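Long-range contacts in putative immunoglobulin-blocking virulence protein (Mycoplasma mycoides subsp. capri, PDB 7ADK), which probably binds host immunoglobulins and so helps this mycoplasma to evade the antibody response: residues I160-K165 with N524-N529; K165-H170 with R580-F585; V576-N581 with E634-T639; G588-G593 with Q602-T607. One frame throughout, in Å; residues are numbered along the deposited sequence.

Contact 1: I160-K165 with N524-N529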
loop_
_atom_site.group_PDB
_atom_site.type_symbol
_atom_site.label_atom_id
_atom_site.label_comp_id
_atom_site.label_asym_id
_atom_site.label_seq_id
_atom_site.Cartn_x
_atom_site.Cartn_y
_atom_site.Cartn_z
ATOM N N ILE A 160 31.882 16.094 19.910
ATOM C CA ILE A 160 31.145 16.134 18.640
ATOM C C ILE A 160 32.007 15.601 17.476
ATOM O O ILE A 160 31.475 15.143 16.473
ATOM C CB ILE A 160 30.602 17.571 18.452
ATOM C CG1 ILE A 160 29.571 17.682 17.329
ATOM C CG2 ILE A 160 31.751 18.567 18.254
ATOM C CD1 ILE A 160 29.211 19.130 16.988
ATOM N N SER A 161 33.334 15.588 17.615
ATOM C CA SER A 161 34.278 14.841 16.768
ATOM C C SER A 161 34.153 13.328 16.971
ATOM O O SER A 161 33.408 12.860 17.831
ATOM C CB SER A 161 35.720 15.296 17.050
ATOM O OG SER A 161 36.069 15.127 18.408
ATOM N N ASN A 162 34.875 12.530 16.175
ATOM C CA ASN A 162 34.870 11.075 16.335
ATOM C C ASN A 162 35.548 10.678 17.669
ATOM O O ASN A 162 36.631 11.180 17.971
ATOM C CB ASN A 162 35.516 10.413 15.103
ATOM C CG ASN A 162 35.019 8.990 14.888
ATOM O OD1 ASN A 162 33.835 8.733 14.807
ATOM N ND2 ASN A 162 35.868 8.003 14.837
ATOM N N PRO A 163 34.951 9.779 18.469
ATOM C CA PRO A 163 35.265 9.624 19.892
ATOM C C PRO A 163 36.622 9.001 20.235
ATOM O O PRO A 163 37.054 9.078 21.381
ATOM C CB PRO A 163 34.128 8.753 20.447
ATOM C CG PRO A 163 33.662 7.956 19.235
ATOM C CD PRO A 163 33.774 8.994 18.139
ATOM N N THR A 164 37.288 8.353 19.284
ATOM C CA THR A 164 38.450 7.476 19.547
ATOM C C THR A 164 39.616 7.650 18.569
ATOM O O THR A 164 40.760 7.385 18.927
ATOM C CB THR A 164 38.004 6.014 19.495
ATOM O OG1 THR A 164 37.416 5.782 18.249
ATOM C CG2 THR A 164 36.999 5.651 20.577
ATOM N N LYS A 165 39.341 8.089 17.337
ATOM C CA LYS A 165 40.278 8.151 16.203
ATOM C C LYS A 165 39.676 9.024 15.095
ATOM O O LYS A 165 38.530 8.781 14.731
ATOM C CB LYS A 165 40.497 6.700 15.730
ATOM C CG LYS A 165 41.238 6.528 14.402
ATOM C CD LYS A 165 41.502 5.034 14.171
ATOM C CE LYS A 165 42.065 4.763 12.772
ATOM N NZ LYS A 165 42.423 3.338 12.602
ATOM N N ASN A 524 29.404 8.266 21.042
ATOM C CA ASN A 524 30.552 7.417 21.388
ATOM C C ASN A 524 30.500 6.037 20.692
ATOM O O ASN A 524 30.958 5.014 21.200
ATOM C CB ASN A 524 30.806 7.421 22.899
ATOM C CG ASN A 524 29.530 7.456 23.689
ATOM O OD1 ASN A 524 28.733 6.536 23.633
ATOM N ND2 ASN A 524 29.251 8.544 24.351
ATOM N N THR A 525 29.981 6.039 19.459
ATOM C CA THR A 525 30.170 4.971 18.469
ATOM C C THR A 525 31.291 5.359 17.521
ATOM O O THR A 525 31.216 6.413 16.903
ATOM C CB THR A 525 28.882 4.728 17.678
ATOM O OG1 THR A 525 27.906 4.200 18.536
ATOM C CG2 THR A 525 29.045 3.736 16.537
ATOM N N THR A 526 32.322 4.521 17.391
ATOM C CA THR A 526 33.521 4.842 16.595
ATOM C C THR A 526 33.304 4.728 15.081
ATOM O O THR A 526 33.896 5.502 14.336
ATOM C CB THR A 526 34.674 3.935 17.034
ATOM O OG1 THR A 526 35.082 4.260 18.332
ATOM C CG2 THR A 526 35.924 3.978 16.164
ATOM N N TRP A 527 32.480 3.775 14.619
ATOM C CA TRP A 527 32.202 3.537 13.193
ATOM C C TRP A 527 30.837 2.868 13.002
ATOM O O TRP A 527 30.583 1.802 13.559
ATOM C CB TRP A 527 33.348 2.706 12.573
ATOM C CG TRP A 527 33.326 2.475 11.090
ATOM C CD1 TRP A 527 33.776 3.344 10.157
ATOM C CD2 TRP A 527 32.901 1.293 10.346
ATOM N NE1 TRP A 527 33.661 2.786 8.898
ATOM C CE2 TRP A 527 33.135 1.521 8.961
ATOM C CE3 TRP A 527 32.367 0.036 10.697
ATOM C CZ2 TRP A 527 32.860 0.564 7.981
ATOM C CZ3 TRP A 527 32.099 -0.934 9.720
ATOM C CH2 TRP A 527 32.348 -0.681 8.365
ATOM N N ILE A 528 29.938 3.494 12.242
ATOM C CA ILE A 528 28.632 2.925 11.892
ATOM C C ILE A 528 28.784 2.267 10.521
ATOM O O ILE A 528 29.321 2.876 9.596
ATOM C CB ILE A 528 27.486 3.972 11.883
ATOM C CG1 ILE A 528 27.433 4.872 13.129
ATOM C CG2 ILE A 528 26.128 3.262 11.758
ATOM C CD1 ILE A 528 28.266 6.135 13.041
ATOM N N ASN A 529 28.349 1.021 10.381
ATOM C CA ASN A 529 28.549 0.233 9.177
ATOM C C ASN A 529 27.746 0.797 8.001
ATOM O O ASN A 529 26.516 0.887 8.029
ATOM C CB ASN A 529 28.219 -1.236 9.438
ATOM C CG ASN A 529 28.597 -2.146 8.294
ATOM O OD1 ASN A 529 29.392 -1.811 7.432
ATOM N ND2 ASN A 529 28.032 -3.318 8.254
#
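T164 and T526 meet hydroxyl to hydroxyl, with OG1 of T164 2.8 Å from OG1 of T526, where two irregular loops come together. Segment 160-165 follows helix 153-157, whereas the loop 524-529 lies beyond strand 516-517, the first strand of a parallel sheet whose strands succeed one another in sequence order. The two threonine side chains cross at about a right angle, and either hydroxyl could be the donor. A chi1 of 57° sets T164 OG1 between its own backbone N and carbonyl carbon, with CG2 also packed against T526 OG1. T526 is gripped a second time through its backbone: N162 ND2 donates to T526 O at 3.2 Å, in the carbonyl plane and on a lone pair of the oxygen. Beside these bonds the ring of P163 packs on the chain just before T526, its CG 3.8 Å from N524 CA and also touching T525 O.

The amide of N162 is in turn steadied by its own loop. ND2 reaches back to K165 O at 2.8 Å, a straight bond of 167°, so one nitrogen ties the loop to itself and to its partner. On the other segment, backbone bonds from N524 and T526 to N498 anchor the chain beside strand 497-498. The N524 side chain leads away from P163, and its ND2 donates to A493 O.

Contact 2: K165-H170 with R580-F585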
loop_
_atom_site.group_PDB
_atom_site.type_symbol
_atom_site.label_atom_id
_atom_site.label_comp_id
_atom_site.label_asym_id
_atom_site.label_seq_id
_atom_site.Cartn_x
_atom_site.Cartn_y
_atom_site.Cartn_z
ATOM N N LYS A 165 39.341 8.089 17.337
ATOM C CA LYS A 165 40.278 8.151 16.203
ATOM C C LYS A 165 39.676 9.024 15.095
ATOM O O LYS A 165 38.530 8.781 14.731
ATOM C CB LYS A 165 40.497 6.700 15.730
ATOM C CG LYS A 165 41.238 6.528 14.402
ATOM C CD LYS A 165 41.502 5.034 14.171
ATOM C CE LYS A 165 42.065 4.763 12.772
ATOM N NZ LYS A 165 42.423 3.338 12.602
ATOM N N PRO A 166 40.374 10.018 14.533
ATOM C CA PRO A 166 39.857 10.810 13.426
ATOM C C PRO A 166 39.810 9.986 12.135
ATOM O O PRO A 166 40.829 9.519 11.628
ATOM C CB PRO A 166 40.790 12.019 13.324
ATOM C CG PRO A 166 42.109 11.496 13.882
ATOM C CD PRO A 166 41.682 10.485 14.941
ATOM N N TYR A 167 38.620 9.829 11.566
ATOM C CA TYR A 167 38.435 9.149 10.281
ATOM C C TYR A 167 39.047 9.958 9.119
ATOM O O TYR A 167 39.041 11.187 9.161
ATOM C CB TYR A 167 36.938 8.911 10.086
ATOM C CG TYR A 167 36.561 8.031 8.910
ATOM C CD1 TYR A 167 36.375 8.576 7.625
ATOM C CD2 TYR A 167 36.354 6.660 9.119
ATOM C CE1 TYR A 167 36.016 7.743 6.551
ATOM C CE2 TYR A 167 35.991 5.824 8.049
ATOM C CZ TYR A 167 35.816 6.366 6.762
ATOM O OH TYR A 167 35.457 5.563 5.729
ATOM N N GLN A 168 39.540 9.303 8.060
ATOM C CA GLN A 168 39.856 9.967 6.791
ATOM C C GLN A 168 39.405 9.167 5.563
ATOM O O GLN A 168 39.587 7.953 5.484
ATOM C CB GLN A 168 41.321 10.409 6.767
ATOM C CG GLN A 168 41.743 10.919 5.388
ATOM C CD GLN A 168 42.933 11.851 5.385
ATOM O OE1 GLN A 168 43.250 12.526 6.338
ATOM N NE2 GLN A 168 43.581 11.988 4.271
ATOM N N ASN A 169 38.792 9.871 4.612
ATOM C CA ASN A 169 38.155 9.326 3.425
ATOM C C ASN A 169 39.154 9.125 2.266
ATOM O O ASN A 169 39.288 8.007 1.778
ATOM C CB ASN A 169 36.975 10.245 3.064
ATOM C CG ASN A 169 35.853 9.485 2.386
ATOM O OD1 ASN A 169 36.045 8.779 1.417
ATOM N ND2 ASN A 169 34.651 9.547 2.895
ATOM N N HIS A 170 39.899 10.153 1.846
ATOM C CA HIS A 170 40.958 9.989 0.840
ATOM C C HIS A 170 42.237 9.450 1.476
ATOM O O HIS A 170 43.101 10.178 1.958
ATOM C CB HIS A 170 41.192 11.255 0.009
ATOM C CG HIS A 170 40.142 11.517 -1.044
ATOM N ND1 HIS A 170 39.121 10.647 -1.444
ATOM C CD2 HIS A 170 40.107 12.618 -1.844
ATOM C CE1 HIS A 170 38.476 11.266 -2.444
ATOM N NE2 HIS A 170 39.046 12.451 -2.699
ATOM N N ARG A 580 31.775 15.330 11.961
ATOM C CA ARG A 580 32.004 13.950 11.495
ATOM C C ARG A 580 31.645 13.773 10.014
ATOM O O ARG A 580 31.536 12.662 9.518
ATOM C CB ARG A 580 31.286 12.945 12.410
ATOM C CG ARG A 580 31.889 12.882 13.814
ATOM C CD ARG A 580 31.099 12.000 14.782
ATOM N NE ARG A 580 31.327 10.573 14.542
ATOM C CZ ARG A 580 30.725 9.560 15.135
ATOM N NH1 ARG A 580 31.055 8.353 14.830
ATOM N NH2 ARG A 580 29.810 9.699 16.048
ATOM N N ASN A 581 31.465 14.858 9.262
ATOM C CA ASN A 581 30.951 14.816 7.898
ATOM C C ASN A 581 31.844 14.034 6.923
ATOM O O ASN A 581 31.345 13.512 5.935
ATOM C CB ASN A 581 30.734 16.255 7.422
ATOM C CG ASN A 581 30.254 16.369 5.989
ATOM O OD1 ASN A 581 29.083 16.290 5.681
ATOM N ND2 ASN A 581 31.143 16.599 5.062
ATOM N N ASN A 582 33.156 13.951 7.123
ATOM C CA ASN A 582 34.005 13.225 6.179
ATOM C C ASN A 582 33.794 11.697 6.216
ATOM O O ASN A 582 34.244 11.003 5.313
ATOM C CB ASN A 582 35.462 13.669 6.356
ATOM C CG ASN A 582 36.127 13.115 7.586
ATOM O OD1 ASN A 582 35.577 13.116 8.674
ATOM N ND2 ASN A 582 37.318 12.619 7.435
ATOM N N GLU A 583 33.088 11.164 7.211
ATOM C CA GLU A 583 32.706 9.754 7.308
ATOM C C GLU A 583 31.487 9.418 6.430
ATOM O O GLU A 583 30.547 10.206 6.389
ATOM C CB GLU A 583 32.324 9.379 8.744
ATOM C CG GLU A 583 33.349 9.722 9.827
ATOM C CD GLU A 583 32.839 9.393 11.239
ATOM O OE1 GLU A 583 32.072 8.415 11.391
ATOM O OE2 GLU A 583 33.224 10.075 12.208
ATOM N N PRO A 584 31.406 8.227 5.806
ATOM C CA PRO A 584 30.318 7.891 4.887
ATOM C C PRO A 584 28.900 7.875 5.469
ATOM O O PRO A 584 27.947 8.192 4.771
ATOM C CB PRO A 584 30.657 6.506 4.361
ATOM C CG PRO A 584 32.157 6.372 4.541
ATOM C CD PRO A 584 32.435 7.200 5.783
ATOM N N PHE A 585 28.714 7.500 6.736
ATOM C CA PHE A 585 27.373 7.405 7.339
ATOM C C PHE A 585 26.713 8.775 7.491
ATOM O O PHE A 585 25.517 8.944 7.264
ATOM C CB PHE A 585 27.435 6.692 8.697
ATOM C CG PHE A 585 26.072 6.464 9.324
ATOM C CD1 PHE A 585 25.531 7.397 10.227
ATOM C CD2 PHE A 585 25.311 5.342 8.958
ATOM C CE1 PHE A 585 24.253 7.203 10.757
ATOM C CE2 PHE A 585 24.033 5.152 9.492
ATOM C CZ PHE A 585 23.503 6.081 10.394
#
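N582 bonds to the opposite loop through both its side chain and its backbone. Its ND2 donates to Y167 O at 2.8 Å, approaching from above the carbonyl plane, while that oxygen stays in the amide plane of N582. In the other direction, N169 ND2 donates to N582 O at 2.9 Å in a nearly linear bond of 172°. The two bonds thus run with opposite polarity between the same pair of loops. With CG between backbone N and carbonyl carbon (chi1 75°), the N582 amide is turned toward the Y167 carbonyl. D597 supplies a further link, accepting from both N582 ND2 and the backbone N of N169.

The backbone that presents these groups is a type I beta turn from R580 to E583, closed by E583 N to R580 O at 3.2 Å. It follows directly on helix 567-579, so residues 165-170 pack where the chain leaves that helix.

Apolar contact centres on Y167. E583 CB lies over one face of the ring, displaced toward the rim, and E583 CG is 3.7 Å from Y167 CB. Farther out, P584 crosses the tyrosine at about a right angle, its CD 3.6 Å from Y167 CZ. The phenol oxygen is hydrogen-bonded to D347 of helix 339-351.

Within the turn, a salt bridge joins R580 and E583: R580 NE meets E583 OE2 at 3.0 Å on the syn side of the carboxylate, with the oxygen at the edge of the guanidinium and in its plane. R580 NH2 bonds to L522 O.

Contact 3: V576-N581 with E634-T639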
loop_
_atom_site.group_PDB
_atom_site.type_symbol
_atom_site.label_atom_id
_atom_site.label_comp_id
_atom_site.label_asym_id
_atom_site.label_seq_id
_atom_site.Cartn_x
_atom_site.Cartn_y
_atom_site.Cartn_z
ATOM N N VAL A 576 26.772 15.839 12.345
ATOM C CA VAL A 576 26.522 15.290 11.018
ATOM C C VAL A 576 27.012 16.231 9.921
ATOM O O VAL A 576 27.730 15.831 9.011
ATOM C CB VAL A 576 25.026 15.022 10.878
ATOM C CG1 VAL A 576 24.723 14.376 9.553
ATOM C CG2 VAL A 576 24.536 14.130 11.999
ATOM N N TYR A 577 26.638 17.504 10.009
ATOM C CA TYR A 577 26.867 18.457 8.940
ATOM C C TYR A 577 28.320 18.911 8.811
ATOM O O TYR A 577 28.664 19.361 7.724
ATOM C CB TYR A 577 25.870 19.621 9.080
ATOM C CG TYR A 577 24.381 19.288 8.885
ATOM C CD1 TYR A 577 23.972 18.092 8.262
ATOM C CD2 TYR A 577 23.385 20.195 9.304
ATOM C CE1 TYR A 577 22.618 17.807 8.060
ATOM C CE2 TYR A 577 22.019 19.905 9.111
ATOM C CZ TYR A 577 21.630 18.706 8.487
ATOM O OH TYR A 577 20.320 18.418 8.276
ATOM N N TYR A 578 29.187 18.786 9.824
ATOM C CA TYR A 578 30.603 19.208 9.739
ATOM C C TYR A 578 31.603 18.442 10.618
ATOM O O TYR A 578 32.674 18.117 10.124
ATOM C CB TYR A 578 30.760 20.703 10.039
ATOM C CG TYR A 578 30.046 21.638 9.083
ATOM C CD1 TYR A 578 30.572 21.865 7.798
ATOM C CD2 TYR A 578 28.840 22.247 9.463
ATOM C CE1 TYR A 578 29.884 22.692 6.892
ATOM C CE2 TYR A 578 28.148 23.066 8.560
ATOM C CZ TYR A 578 28.671 23.295 7.276
ATOM O OH TYR A 578 27.981 24.085 6.424
ATOM N N ALA A 579 31.314 18.149 11.884
ATOM C CA ALA A 579 32.324 17.599 12.797
ATOM C C ALA A 579 32.695 16.129 12.509
ATOM O O ALA A 579 33.825 15.719 12.762
ATOM C CB ALA A 579 31.855 17.777 14.238
ATOM N N ARG A 580 31.775 15.330 11.961
ATOM C CA ARG A 580 32.004 13.950 11.495
ATOM C C ARG A 580 31.645 13.773 10.014
ATOM O O ARG A 580 31.536 12.662 9.518
ATOM C CB ARG A 580 31.286 12.945 12.410
ATOM C CG ARG A 580 31.889 12.882 13.814
ATOM C CD ARG A 580 31.099 12.000 14.782
ATOM N NE ARG A 580 31.327 10.573 14.542
ATOM C CZ ARG A 580 30.725 9.560 15.135
ATOM N NH1 ARG A 580 31.055 8.353 14.830
ATOM N NH2 ARG A 580 29.810 9.699 16.048
ATOM N N ASN A 581 31.465 14.858 9.262
ATOM C CA ASN A 581 30.951 14.816 7.898
ATOM C C ASN A 581 31.844 14.034 6.923
ATOM O O ASN A 581 31.345 13.512 5.935
ATOM C CB ASN A 581 30.734 16.255 7.422
ATOM C CG ASN A 581 30.254 16.369 5.989
ATOM O OD1 ASN A 581 29.083 16.290 5.681
ATOM N ND2 ASN A 581 31.143 16.599 5.062
ATOM N N GLU A 634 30.504 25.502 2.029
ATOM C CA GLU A 634 29.073 25.727 1.775
ATOM C C GLU A 634 28.248 25.661 3.079
ATOM O O GLU A 634 28.497 24.763 3.890
ATOM C CB GLU A 634 28.567 24.683 0.753
ATOM C CG GLU A 634 27.041 24.604 0.616
ATOM C CD GLU A 634 26.525 23.604 -0.418
ATOM O OE1 GLU A 634 27.012 23.595 -1.564
ATOM O OE2 GLU A 634 25.581 22.856 -0.112
ATOM N N PRO A 635 27.229 26.527 3.274
ATOM C CA PRO A 635 26.181 26.356 4.286
ATOM C C PRO A 635 25.115 25.328 3.860
ATOM O O PRO A 635 24.619 25.352 2.738
ATOM C CB PRO A 635 25.569 27.749 4.442
ATOM C CG PRO A 635 25.710 28.361 3.054
ATOM C CD PRO A 635 27.019 27.771 2.541
ATOM N N ARG A 636 24.700 24.434 4.756
ATOM C CA ARG A 636 23.684 23.407 4.465
ATOM C C ARG A 636 22.306 24.010 4.174
ATOM O O ARG A 636 21.946 25.022 4.760
ATOM C CB ARG A 636 23.593 22.389 5.615
ATOM C CG ARG A 636 24.914 21.769 6.081
ATOM C CD ARG A 636 25.803 21.352 4.921
ATOM N NE ARG A 636 27.005 20.625 5.336
ATOM C CZ ARG A 636 27.854 20.046 4.514
ATOM N NH1 ARG A 636 28.866 19.405 4.978
ATOM N NH2 ARG A 636 27.748 20.098 3.225
ATOM N N LYS A 637 21.498 23.362 3.334
ATOM C CA LYS A 637 20.087 23.709 3.095
ATOM C C LYS A 637 19.220 22.464 3.222
ATOM O O LYS A 637 19.560 21.422 2.675
ATOM C CB LYS A 637 19.911 24.343 1.701
ATOM C CG LYS A 637 20.642 25.664 1.434
ATOM C CD LYS A 637 20.118 26.795 2.317
ATOM C CE LYS A 637 20.791 28.144 2.049
ATOM N NZ LYS A 637 20.229 28.861 0.891
ATOM N N ILE A 638 18.122 22.540 3.966
ATOM C CA ILE A 638 17.243 21.384 4.174
ATOM C C ILE A 638 16.166 21.351 3.096
ATOM O O ILE A 638 15.766 22.391 2.582
ATOM C CB ILE A 638 16.711 21.302 5.622
ATOM C CG1 ILE A 638 15.680 22.388 5.949
ATOM C CG2 ILE A 638 17.890 21.297 6.605
ATOM C CD1 ILE A 638 15.049 22.254 7.335
ATOM N N THR A 639 15.728 20.150 2.723
ATOM C CA THR A 639 14.673 19.922 1.730
ATOM C C THR A 639 13.319 19.682 2.373
ATOM O O THR A 639 12.289 19.842 1.730
ATOM C CB THR A 639 15.012 18.765 0.775
ATOM O OG1 THR A 639 15.064 17.526 1.428
ATOM C CG2 THR A 639 16.322 18.931 0.018
#
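R636 carries its guanidinium to the end of helix 567-579 by a bent side chain: chi1 of -51° sets CG anti to its carbonyl carbon, and chi2 of -44° folds CD round before the chain straightens. Y578, its CG likewise anti to the carbonyl carbon (chi1 -62°), sends its ring out toward the 634-639 loop, alongside the arginine. The helix, which closes with a wider pi-type turn, belongs to a beta-alpha-beta crossover between the adjacent parallel strands 553-555 and 608-610, and the loop 634-639 leads into the next strand of that sheet, 640-643.

The guanidinium lies flat on the Y578 ring, centres 4.6 Å apart, in a cation-pi stack with R636 NE over the ring face. The same group grips one carbonyl side-on: R636 NH1 donates to Y577 O at 2.8 Å, and NE donates to that oxygen at 3.2 Å, along a more bent path. Placing a positive charge beside the last turn of the helix would probably suit the partial negative charge of its C-terminal end. L600 O takes a further bond from R636 NH1.

Nearer the root of the arginine chain, the aliphatic part packs on Y577; the two side chains run antiparallel alongside one another, CG of R636 lying 3.8 Å from CG of Y577. I638 CG2 approaches the phenol oxygen of Y577, which is hydrogen-bonded to P606 O. At the rim of its ring, Y578 OH donates to E634 O at 2.7 Å, in the carbonyl plane and on a lone pair.

Contact 4: G588-G593 with Q602-T607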
loop_
_atom_site.group_PDB
_atom_site.type_symbol
_atom_site.label_atom_id
_atom_site.label_comp_id
_atom_site.label_asym_id
_atom_site.label_seq_id
_atom_site.Cartn_x
_atom_site.Cartn_y
_atom_site.Cartn_z
ATOM N N GLY A 588 24.544 10.810 4.331
ATOM C CA GLY A 588 23.268 10.397 3.751
ATOM C C GLY A 588 23.421 9.497 2.522
ATOM O O GLY A 588 24.462 8.885 2.312
ATOM N N GLY A 589 22.380 9.400 1.696
ATOM C CA GLY A 589 22.296 8.467 0.565
ATOM C C GLY A 589 23.075 8.812 -0.712
ATOM O O GLY A 589 23.113 8.005 -1.616
ATOM N N HIS A 590 23.683 9.977 -0.844
ATOM C CA HIS A 590 24.406 10.401 -2.049
ATOM C C HIS A 590 25.938 10.282 -1.943
ATOM O O HIS A 590 26.616 10.199 -2.962
ATOM C CB HIS A 590 23.924 11.808 -2.402
ATOM C CG HIS A 590 24.640 12.521 -3.523
ATOM N ND1 HIS A 590 24.134 12.727 -4.802
ATOM C CD2 HIS A 590 25.888 13.057 -3.458
ATOM C CE1 HIS A 590 25.078 13.429 -5.449
ATOM N NE2 HIS A 590 26.142 13.625 -4.670
ATOM N N GLY A 591 26.512 10.217 -0.744
ATOM C CA GLY A 591 27.944 9.983 -0.553
ATOM C C GLY A 591 28.858 11.208 -0.745
ATOM O O GLY A 591 28.403 12.344 -0.607
ATOM N N PRO A 592 30.151 10.996 -1.029
ATOM C CA PRO A 592 31.158 12.051 -1.049
ATOM C C PRO A 592 31.070 13.023 -2.236
ATOM O O PRO A 592 30.410 12.770 -3.238
ATOM C CB PRO A 592 32.493 11.311 -1.012
ATOM C CG PRO A 592 32.200 9.938 -1.579
ATOM C CD PRO A 592 30.771 9.691 -1.154
ATOM N N GLY A 593 31.782 14.139 -2.120
ATOM C CA GLY A 593 32.189 15.024 -3.213
ATOM C C GLY A 593 33.595 14.696 -3.723
ATOM O O GLY A 593 34.070 13.577 -3.552
ATOM N N GLN A 602 31.038 20.518 -0.159
ATOM C CA GLN A 602 30.734 19.851 -1.440
ATOM C C GLN A 602 30.155 18.435 -1.284
ATOM O O GLN A 602 29.704 17.831 -2.249
ATOM C CB GLN A 602 31.989 19.822 -2.328
ATOM C CG GLN A 602 32.561 21.188 -2.731
ATOM C CD GLN A 602 31.728 21.953 -3.749
ATOM O OE1 GLN A 602 30.547 21.788 -3.892
ATOM N NE2 GLN A 602 32.277 22.858 -4.479
ATOM N N ASN A 603 30.161 17.892 -0.075
ATOM C CA ASN A 603 29.706 16.555 0.258
ATOM C C ASN A 603 28.212 16.512 0.580
ATOM O O ASN A 603 27.632 17.518 0.977
ATOM C CB ASN A 603 30.559 16.055 1.422
ATOM C CG ASN A 603 31.985 15.846 0.992
ATOM O OD1 ASN A 603 32.356 14.769 0.584
ATOM N ND2 ASN A 603 32.805 16.862 0.951
ATOM N N SER A 604 27.594 15.341 0.444
ATOM C CA SER A 604 26.208 15.118 0.847
ATOM C C SER A 604 26.031 15.085 2.369
ATOM O O SER A 604 26.983 14.902 3.117
ATOM C CB SER A 604 25.693 13.854 0.178
ATOM O OG SER A 604 24.375 13.568 0.557
ATOM N N TYR A 605 24.805 15.308 2.830
ATOM C CA TYR A 605 24.371 15.351 4.224
ATOM C C TYR A 605 22.882 14.992 4.276
ATOM O O TYR A 605 22.201 15.216 3.282
ATOM C CB TYR A 605 24.629 16.759 4.797
ATOM C CG TYR A 605 24.140 17.935 3.961
ATOM C CD1 TYR A 605 24.912 18.373 2.875
ATOM C CD2 TYR A 605 22.914 18.567 4.231
ATOM C CE1 TYR A 605 24.453 19.403 2.041
ATOM C CE2 TYR A 605 22.468 19.620 3.420
ATOM C CZ TYR A 605 23.233 20.040 2.318
ATOM O OH TYR A 605 22.820 21.082 1.556
ATOM N N PRO A 606 22.320 14.498 5.391
ATOM C CA PRO A 606 20.887 14.259 5.516
ATOM C C PRO A 606 20.094 15.568 5.491
ATOM O O PRO A 606 20.159 16.391 6.403
ATOM C CB PRO A 606 20.694 13.449 6.791
ATOM C CG PRO A 606 21.949 13.699 7.580
ATOM C CD PRO A 606 23.018 14.009 6.551
ATOM N N THR A 607 19.359 15.769 4.401
ATOM C CA THR A 607 18.614 16.988 4.051
ATOM C C THR A 607 17.231 17.100 4.710
ATOM O O THR A 607 16.556 18.104 4.505
ATOM C CB THR A 607 18.471 17.139 2.530
ATOM O OG1 THR A 607 17.706 16.096 1.972
ATOM C CG2 THR A 607 19.802 17.193 1.809
#
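G588 packs its backbone against P606: their CA atoms are 4.9 Å apart, and G588 N lies 4.2 Å from P606 CD. The residue takes a positive phi and has no side chain to hold it off the Y605-P606 peptide. H590 then turns its side chain to S604, with CB 3.5 Å from S604 OG and CD2 of the imidazole alongside S604 CB. The serine hydroxyl, anti to its backbone N (chi1 178°), is hydrogen-bonded to Q587 O just before this segment.

At G591 the backbones join directly. G591 O accepts from S604 N at 3.3 Å, and the same oxygen also abuts S604 CB. P592 turns its ring mostly outward, yet its CA rests 3.4 Å from N603 OD1. That oxygen has its main partner in the following residue: G593 N donates to N603 OD1 at 2.8 Å in an almost straight bond of 171°, approaching from above the side-chain carbonyl plane. The G593 and N603 CA atoms are only 4.5 Å apart.

Backbone and asparagine bonds thus pair two antiparallel limbs that form no regular strands, like a hairpin folded within a long irregular loop. That loop is the return connection of a beta-alpha-beta crossover, from helix 567-579 to strand 608-610 of the parallel sheet.

How the contacts relate
From the N terminus, the loop after helix 153-157 first meets 524-529, so contact 1 closes a very long excursion that includes helix 339-351 and most of the mixed sheet. Contact 2 opens on the shared K165 and closes at 580-585; its segments alternate with those of contact 1, and the two loops cross. R580 links them through a weak hydrogen bond from NH1 to T525 O. Contact 3 starts on the stretch where contact 2 ends, sharing R580 and N581, and reaches the loop before strand 640-643. Contact 4 falls wholly within that span, joined to contact 3 by Y577 OH to P606 O. Together they tie the loop after helix 153-157 to the loops around helix 567-579 and the parallel sheet.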